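Local coordinates for protein amidohydrolase (Brucella melitensis biovar Abortus, PDB 4F0L) that probably acts as a metal-dependent deaminase of the amidohydrolase family and binds a single iron(III) ion in its active site, at residues Leu111-Thr123 with Gly325-Gly337. Sequence-based numbering, arbitrary orientation.
With FE (Fe (III) ion), chain E.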
ATOM      1  N   LEU B 111       6.242  -7.243 -21.860  1.00 13.78           N
ATOM      2  CA  LEU B 111       7.638  -7.268 -21.433  1.00 14.00           C
ATOM      3  C   LEU B 111       7.882  -6.340 -20.256  1.00 14.29           C
ATOM      4  O   LEU B 111       8.466  -6.768 -19.233  1.00 14.77           O
ATOM      5  CB  LEU B 111       8.614  -6.981 -22.584  1.00 14.36           C
ATOM      6  CG  LEU B 111      10.099  -6.891 -22.188  1.00 14.62           C
ATOM      7  CD1 LEU B 111      10.579  -8.195 -21.584  1.00 14.14           C
ATOM      8  CD2 LEU B 111      10.974  -6.474 -23.372  1.00 15.00           C
ATOM      9  N   ARG B 112       7.425  -5.091 -20.351  1.00 14.36           N
ATOM     10  CA  ARG B 112       7.709  -4.130 -19.292  1.00 14.35           C
ATOM     11  C   ARG B 112       7.002  -4.515 -17.994  1.00 13.58           C
ATOM     12  O   ARG B 112       7.535  -4.303 -16.907  1.00 13.12           O
ATOM     13  CB  ARG B 112       7.328  -2.714 -19.722  1.00 15.17           C
ATOM     14  CG  ARG B 112       7.725  -1.626 -18.754  1.00 15.54           C
ATOM     15  CD  ARG B 112       9.250  -1.560 -18.596  1.00 16.17           C
ATOM     16  NE  ARG B 112       9.714  -0.649 -17.543  1.00 16.44           N
ATOM     17  CZ  ARG B 112       9.754  -0.942 -16.231  1.00 16.18           C
ATOM     18  NH1 ARG B 112       9.374  -2.115 -15.764  1.00 15.59           N
ATOM     19  NH2 ARG B 112      10.181  -0.034 -15.379  1.00 16.07           N
ATOM     20  N   LEU B 113       5.816  -5.083 -18.116  1.00 13.23           N
ATOM     21  CA  LEU B 113       5.118  -5.662 -16.963  1.00 13.06           C
ATOM     22  C   LEU B 113       5.877  -6.798 -16.290  1.00 13.17           C
ATOM     23  O   LEU B 113       6.017  -6.837 -15.048  1.00 13.55           O
ATOM     24  CB  LEU B 113       3.773  -6.192 -17.393  1.00 12.58           C
ATOM     25  CG  LEU B 113       3.056  -7.018 -16.327  1.00 12.37           C
ATOM     26  CD1 LEU B 113       2.818  -6.204 -15.064  1.00 12.19           C
ATOM     27  CD2 LEU B 113       1.759  -7.665 -16.871  1.00 12.14           C
ATOM     28  N   TYR B 114       6.381  -7.714 -17.105  1.00 13.31           N
ATOM     29  CA  TYR B 114       7.080  -8.864 -16.541  1.00 13.19           C
ATOM     30  C   TYR B 114       8.401  -8.425 -15.911  1.00 13.15           C
ATOM     31  O   TYR B 114       8.823  -8.990 -14.902  1.00 12.33           O
ATOM     32  CB  TYR B 114       7.247 -10.003 -17.581  1.00 13.16           C
ATOM     33  CG  TYR B 114       5.923 -10.574 -18.117  1.00 13.16           C
ATOM     34  CD1 TYR B 114       4.739 -10.504 -17.374  1.00 13.31           C
ATOM     35  CD2 TYR B 114       5.860 -11.187 -19.355  1.00 13.35           C
ATOM     36  CE1 TYR B 114       3.544 -10.999 -17.869  1.00 13.12           C
ATOM     37  CE2 TYR B 114       4.690 -11.697 -19.835  1.00 13.31           C
ATOM     38  CZ  TYR B 114       3.532 -11.601 -19.099  1.00 13.29           C
ATOM     39  OH  TYR B 114       2.336 -12.096 -19.577  1.00 13.24           O
ATOM     40  N   VAL B 115       9.049  -7.398 -16.472  1.00 13.78           N
ATOM     41  CA  VAL B 115      10.211  -6.817 -15.816  1.00 13.78           C
ATOM     42  C   VAL B 115       9.843  -6.241 -14.430  1.00 14.11           C
ATOM     43  O   VAL B 115      10.534  -6.464 -13.424  1.00 13.49           O
ATOM     44  CB  VAL B 115      10.880  -5.757 -16.699  1.00 14.72           C
ATOM     45  CG1 VAL B 115      11.754  -4.810 -15.856  1.00 14.08           C
ATOM     46  CG2 VAL B 115      11.667  -6.420 -17.839  1.00 15.27           C
ATOM     47  N   ASP B 116       8.765  -5.473 -14.386  1.00 14.27           N
ATOM     48  CA  ASP B 116       8.265  -4.917 -13.128  1.00 15.33           C
ATOM     49  C   ASP B 116       7.959  -6.064 -12.103  1.00 13.97           C
ATOM     50  O   ASP B 116       8.352  -6.013 -10.928  1.00 13.52           O
ATOM     51  CB  ASP B 116       7.002  -4.108 -13.463  1.00 16.97           C
ATOM     52  CG  ASP B 116       6.862  -2.864 -12.651  1.00 19.93           C
ATOM     53  OD1 ASP B 116       7.158  -2.973 -11.438  1.00 23.72           O
ATOM     54  OD2 ASP B 116       6.389  -1.804 -13.206  1.00 21.51           O
ATOM     55  N   MET B 117       7.271  -7.111 -12.556  1.00 12.53           N
ATOM     56  CA  MET B 117       6.986  -8.273 -11.678  1.00 11.87           C
ATOM     57  C   MET B 117       8.278  -8.910 -11.176  1.00 11.42           C
ATOM     58  O   MET B 117       8.406  -9.175 -10.005  1.00 11.10           O
ATOM     59  CB  MET B 117       6.175  -9.332 -12.421  1.00 11.95           C
ATOM     60  CG  MET B 117       4.709  -8.934 -12.662  1.00 12.14           C
ATOM     61  SD  MET B 117       3.830 -10.262 -13.500  1.00 12.39           S
ATOM     62  CE  MET B 117       2.122  -9.700 -13.417  1.00 11.93           C
ATOM     63  N   LEU B 118       9.235  -9.147 -12.073  1.00 11.20           N
ATOM     64  CA  LEU B 118      10.523  -9.742 -11.675  1.00 11.60           C
ATOM     65  C   LEU B 118      11.224  -8.868 -10.636  1.00 11.66           C
ATOM     66  O   LEU B 118      11.700  -9.378  -9.627  1.00 12.24           O
ATOM     67  CB  LEU B 118      11.434  -9.996 -12.884  1.00 11.66           C
ATOM     68  CG  LEU B 118      11.124 -11.261 -13.693  1.00 11.60           C
ATOM     69  CD1 LEU B 118      11.767 -11.268 -15.069  1.00 11.47           C
ATOM     70  CD2 LEU B 118      11.607 -12.508 -12.900  1.00 11.27           C
ATOM     71  N   GLU B 119      11.242  -7.560 -10.856  1.00 11.89           N
ATOM     72  CA  GLU B 119      11.845  -6.630  -9.905  1.00 12.21           C
ATOM     73  C   GLU B 119      11.133  -6.605  -8.518  1.00 11.76           C
ATOM     74  O   GLU B 119      11.741  -6.329  -7.500  1.00 11.44           O
ATOM     75  CB  GLU B 119      11.941  -5.232 -10.500  1.00 12.82           C
ATOM     76  CG  GLU B 119      12.949  -5.093 -11.640  1.00 13.24           C
ATOM     77  CD  GLU B 119      13.108  -3.637 -12.117  1.00 14.14           C
ATOM     78  OE1 GLU B 119      12.362  -2.763 -11.589  1.00 14.29           O
ATOM     79  OE2 GLU B 119      13.994  -3.360 -12.990  1.00 14.58           O
ATOM     80  N   ALA B 120       9.877  -7.009  -8.498  1.00 11.14           N
ATOM     81  CA  ALA B 120       9.126  -7.119  -7.281  1.00 11.08           C
ATOM     82  C   ALA B 120       9.270  -8.521  -6.624  1.00 11.09           C
ATOM     83  O   ALA B 120       8.698  -8.741  -5.558  1.00 11.17           O
ATOM     84  CB  ALA B 120       7.650  -6.820  -7.566  1.00 10.77           C
ATOM     85  N   GLY B 121       9.965  -9.461  -7.272  1.00 10.82           N
ATOM     86  CA  GLY B 121      10.219 -10.765  -6.667  1.00 11.07           C
ATOM     87  C   GLY B 121       9.250 -11.856  -7.117  1.00 10.80           C
ATOM     88  O   GLY B 121       9.172 -12.921  -6.483  1.00 10.97           O
ATOM     89  N   PHE B 122       8.447 -11.589  -8.154  1.00 10.43           N
ATOM     90  CA  PHE B 122       7.609 -12.632  -8.729  1.00 10.20           C
ATOM     91  C   PHE B 122       8.417 -13.335  -9.807  1.00 10.57           C
ATOM     92  O   PHE B 122       8.947 -12.671 -10.702  1.00 10.53           O
ATOM     93  CB  PHE B 122       6.362 -12.048  -9.398  1.00 10.01           C
ATOM     94  CG  PHE B 122       5.410 -11.385  -8.462  1.00 10.02           C
ATOM     95  CD1 PHE B 122       4.508 -12.129  -7.731  1.00 10.15           C
ATOM     96  CD2 PHE B 122       5.370  -9.985  -8.358  1.00 10.01           C
ATOM     97  CE1 PHE B 122       3.572 -11.505  -6.923  1.00 10.29           C
ATOM     98  CE2 PHE B 122       4.468  -9.362  -7.545  1.00 10.12           C
ATOM     99  CZ  PHE B 122       3.562 -10.122  -6.819  1.00 10.38           C
ATOM    100  N   THR B 123       8.476 -14.671  -9.761  1.00 10.84           N
ATOM    101  CA  THR B 123       9.312 -15.473 -10.666  1.00 11.28           C
ATOM    102  C   THR B 123       8.547 -16.252 -11.742  1.00 11.79           C
ATOM    103  O   THR B 123       9.155 -16.860 -12.643  1.00 11.87           O
ATOM    104  CB  THR B 123      10.162 -16.456  -9.866  1.00 11.64           C
ATOM    105  OG1 THR B 123       9.341 -17.196  -8.936  1.00 11.59           O
ATOM    106  CG2 THR B 123      11.250 -15.680  -9.083  1.00 11.61           C
ATOM    107  N   GLY B 325      -3.080 -18.083  -3.629  1.00 13.90           N
ATOM    108  CA  GLY B 325      -1.997 -17.292  -4.173  1.00 13.42           C
ATOM    109  C   GLY B 325      -2.446 -15.862  -4.485  1.00 12.93           C
ATOM    110  O   GLY B 325      -3.630 -15.496  -4.320  1.00 12.86           O
ATOM    111  N   ILE B 326      -1.507 -15.053  -4.947  1.00 12.56           N
ATOM    112  CA  ILE B 326      -1.779 -13.670  -5.283  1.00 12.07           C
ATOM    113  C   ILE B 326      -1.469 -13.362  -6.728  1.00 12.15           C
ATOM    114  O   ILE B 326      -0.511 -13.903  -7.316  1.00 12.20           O
ATOM    115  CB  ILE B 326      -1.001 -12.668  -4.397  1.00 11.99           C
ATOM    116  CG1 ILE B 326       0.508 -12.993  -4.386  1.00 11.89           C
ATOM    117  CG2 ILE B 326      -1.602 -12.653  -2.985  1.00 11.82           C
ATOM    118  CD1 ILE B 326       1.374 -11.920  -3.729  1.00 11.48           C
ATOM    119  N   GLY B 327      -2.305 -12.492  -7.292  1.00 11.95           N
ATOM    120  CA  GLY B 327      -2.125 -11.996  -8.631  1.00 12.23           C
ATOM    121  C   GLY B 327      -2.341 -10.501  -8.752  1.00 12.36           C
ATOM    122  O   GLY B 327      -3.267  -9.944  -8.165  1.00 12.86           O
ATOM    123  N   SER B 328      -1.505  -9.861  -9.561  1.00 12.68           N
ATOM    124  CA  SER B 328      -1.599  -8.411  -9.775  1.00 12.97           C
ATOM    125  C   SER B 328      -2.810  -8.014 -10.639  1.00 13.30           C
ATOM    126  O   SER B 328      -3.259  -6.876 -10.592  1.00 13.04           O
ATOM    127  CB  SER B 328      -0.322  -7.921 -10.422  1.00 13.00           C
ATOM    128  OG  SER B 328       0.778  -8.079  -9.550  1.00 13.43           O
ATOM    129  N   ASP B 329      -3.289  -8.949 -11.450  1.00 13.65           N
ATOM    130  CA  ASP B 329      -4.631  -8.872 -12.084  1.00 14.48           C
ATOM    131  C   ASP B 329      -4.719  -7.687 -13.051  1.00 14.16           C
ATOM    132  O   ASP B 329      -4.313  -7.838 -14.218  1.00 14.46           O
ATOM    133  CB  ASP B 329      -5.737  -8.879 -11.017  1.00 14.90           C
ATOM    134  CG  ASP B 329      -7.170  -8.928 -11.615  1.00 16.58           C
ATOM    135  OD1 ASP B 329      -7.330  -9.057 -12.850  1.00 18.25           O
ATOM    136  OD2 ASP B 329      -8.146  -8.880 -10.846  1.00 17.80           O
ATOM    137  N   SER B 330      -5.228  -6.541 -12.597  1.00 14.11           N
ATOM    138  CA  SER B 330      -5.325  -5.343 -13.450  1.00 14.78           C
ATOM    139  C   SER B 330      -3.966  -4.747 -13.660  1.00 14.51           C
ATOM    140  O   SER B 330      -3.759  -3.890 -14.552  1.00 14.44           O
ATOM    141  CB  SER B 330      -6.250  -4.258 -12.842  1.00 15.26           C
ATOM    142  OG  SER B 330      -5.667  -3.674 -11.675  1.00 15.49           O
ATOM    143  N   ASN B 331      -3.018  -5.185 -12.832  1.00 13.97           N
ATOM    144  CA  ASN B 331      -1.622  -4.708 -12.955  1.00 14.04           C
ATOM    145  C   ASN B 331      -1.495  -3.205 -12.720  1.00 14.12           C
ATOM    146  O   ASN B 331      -0.539  -2.535 -13.209  1.00 14.64           O
ATOM    147  CB  ASN B 331      -1.018  -5.162 -14.285  1.00 14.57           C
ATOM    148  CG  ASN B 331      -0.852  -6.704 -14.340  1.00 14.93           C
ATOM    149  OD1 ASN B 331      -0.349  -7.283 -13.415  1.00 15.53           O
ATOM    150  ND2 ASN B 331      -1.264  -7.343 -15.425  1.00 15.20           N
ATOM    151  N   VAL B 332      -2.420  -2.658 -11.923  1.00 13.97           N
ATOM    152  CA  VAL B 332      -2.378  -1.214 -11.565  1.00 13.99           C
ATOM    153  C   VAL B 332      -1.159  -0.884 -10.696  1.00 14.10           C
ATOM    154  O   VAL B 332      -0.538   0.217 -10.820  1.00 14.81           O
ATOM    155  CB  VAL B 332      -3.686  -0.735 -10.884  1.00 13.96           C
ATOM    156  CG1 VAL B 332      -3.989  -1.488  -9.550  1.00 13.40           C
ATOM    157  CG2 VAL B 332      -3.647   0.769 -10.639  1.00 14.20           C
ATOM    158  N   LEU B 333      -0.780  -1.819  -9.836  1.00 13.44           N
ATOM    159  CA  LEU B 333       0.353  -1.594  -8.900  1.00 13.93           C
ATOM    160  C   LEU B 333       0.969  -2.950  -8.559  1.00 12.84           C
ATOM    161  O   LEU B 333       0.248  -3.857  -8.131  1.00 12.43           O
ATOM    162  CB  LEU B 333      -0.102  -0.869  -7.593  1.00 14.29           C
ATOM    163  CG  LEU B 333       1.022  -0.508  -6.546  1.00 15.24           C
ATOM    164  CD1 LEU B 333       2.157   0.192  -7.203  1.00 16.11           C
ATOM    165  CD2 LEU B 333       0.567   0.432  -5.452  1.00 16.56           C
ATOM    166  N   ILE B 334       2.271  -3.079  -8.775  1.00 12.85           N
ATOM    167  CA  ILE B 334       2.971  -4.370  -8.743  1.00 12.66           C
ATOM    168  C   ILE B 334       3.817  -4.485  -7.450  1.00 12.68           C
ATOM    169  O   ILE B 334       4.712  -3.711  -7.265  1.00 13.02           O
ATOM    170  CB  ILE B 334       3.930  -4.545  -9.960  1.00 12.88           C
ATOM    171  CG1 ILE B 334       3.227  -4.285 -11.302  1.00 12.77           C
ATOM    172  CG2 ILE B 334       4.564  -5.948  -9.925  1.00 12.76           C
ATOM    173  CD1 ILE B 334       1.933  -5.077 -11.526  1.00 12.43           C
ATOM    174  N   GLY B 335       3.491  -5.429  -6.565  1.00 12.39           N
ATOM    175  CA  GLY B 335       4.272  -5.634  -5.354  1.00 12.76           C
ATOM    176  C   GLY B 335       3.797  -6.777  -4.480  1.00 12.62           C
ATOM    177  O   GLY B 335       2.600  -6.957  -4.276  1.00 12.99           O
ATOM    178  N   ILE B 336       4.732  -7.569  -3.969  1.00 12.72           N
ATOM    179  CA  ILE B 336       4.358  -8.679  -3.068  1.00 12.32           C
ATOM    180  C   ILE B 336       3.898  -8.074  -1.758  1.00 12.62           C
ATOM    181  O   ILE B 336       2.888  -8.484  -1.222  1.00 12.76           O
ATOM    182  CB  ILE B 336       5.543  -9.650  -2.831  1.00 12.33           C
ATOM    183  CG1 ILE B 336       5.890 -10.419  -4.122  1.00 12.15           C
ATOM    184  CG2 ILE B 336       5.254 -10.550  -1.643  1.00 12.33           C
ATOM    185  CD1 ILE B 336       7.109 -11.326  -4.053  1.00 12.78           C
ATOM    186  N   GLY B 337       4.649  -7.122  -1.237  1.00 12.98           N
ATOM    187  CA  GLY B 337       4.252  -6.432   0.001  1.00 13.67           C
ATOM    188  C   GLY B 337       2.891  -5.756  -0.138  1.00 14.12           C
ATOM    189  O   GLY B 337       2.018  -5.855   0.731  1.00 14.57           O
TER
HETATM  190 FE    FE E 501      -8.853 -10.761 -13.691  1.00 32.76          FE
HETATM  191  O   HOH W   1       7.551  -6.961  -4.055  1.00 10.45           O
HETATM  192  O   HOH W   2     -10.051  -9.951 -12.067  1.00 25.98           O
HETATM  193  O   HOH W   3     -10.077  -9.030 -14.518  1.00 32.69           O
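Ile334 is the bump received by the last turns of helix 103-119 and the residue after them: its branches settle among Leu113, Asp116, Met117 and Ala120. CG2, set anti to the backbone N, reaches in until it lies 3.8 Å from Met117 CA, and the small Ala120, whose CB is 4.0 Å from that methyl, lets the loop come so near. The other branch, through CD1, meets Leu113 CD1 at 3.8 Å. Beside it, the Asp116 carboxylate meets Ile334 at a slant, OD1 against CB, while its OD2 is hydrogen-bonded to Tyr71.

Further along, the Asn331 amide crosses Leu113 at about a right angle, with Leu113 CD2 3.4 Å from Asn331 ND2. Ser66 takes a hydrogen bond from ND2, whereas the buried OD1 finds no polar partner and faces the methyl of Met117 (CE to OD1 3.5 Å), brought there by a side chain extended beyond CG.

In the TIM-barrel fold of the amidohydrolase family, 325-337 runs from the end of strand 323-326 through a loop into helix 336-351, and 111-123 runs from the end of helix 103-119 through a turn into strand 122-129. Two residues before Asn331, Asp329 turns away from the helix and binds the iron through OD1, with His65, His67 and His241 completing the protein ligands.

At the turn, Gly121 closes a Schellman motif with positive phi (98°), where a CB would jam against the preceding carbonyl and crowd Ile336 CD1. Phe122 then sets its ring against two isoleucines: Ile336 CG1 sits over one face in a CH-pi contact, 3.8 Å from the ring centroid, and Ile326 CD1 lies at the edge beside CE1. A single water bridges the two backbones, donating to Ala120 O at 2.6 Å and accepting from Ile336 N.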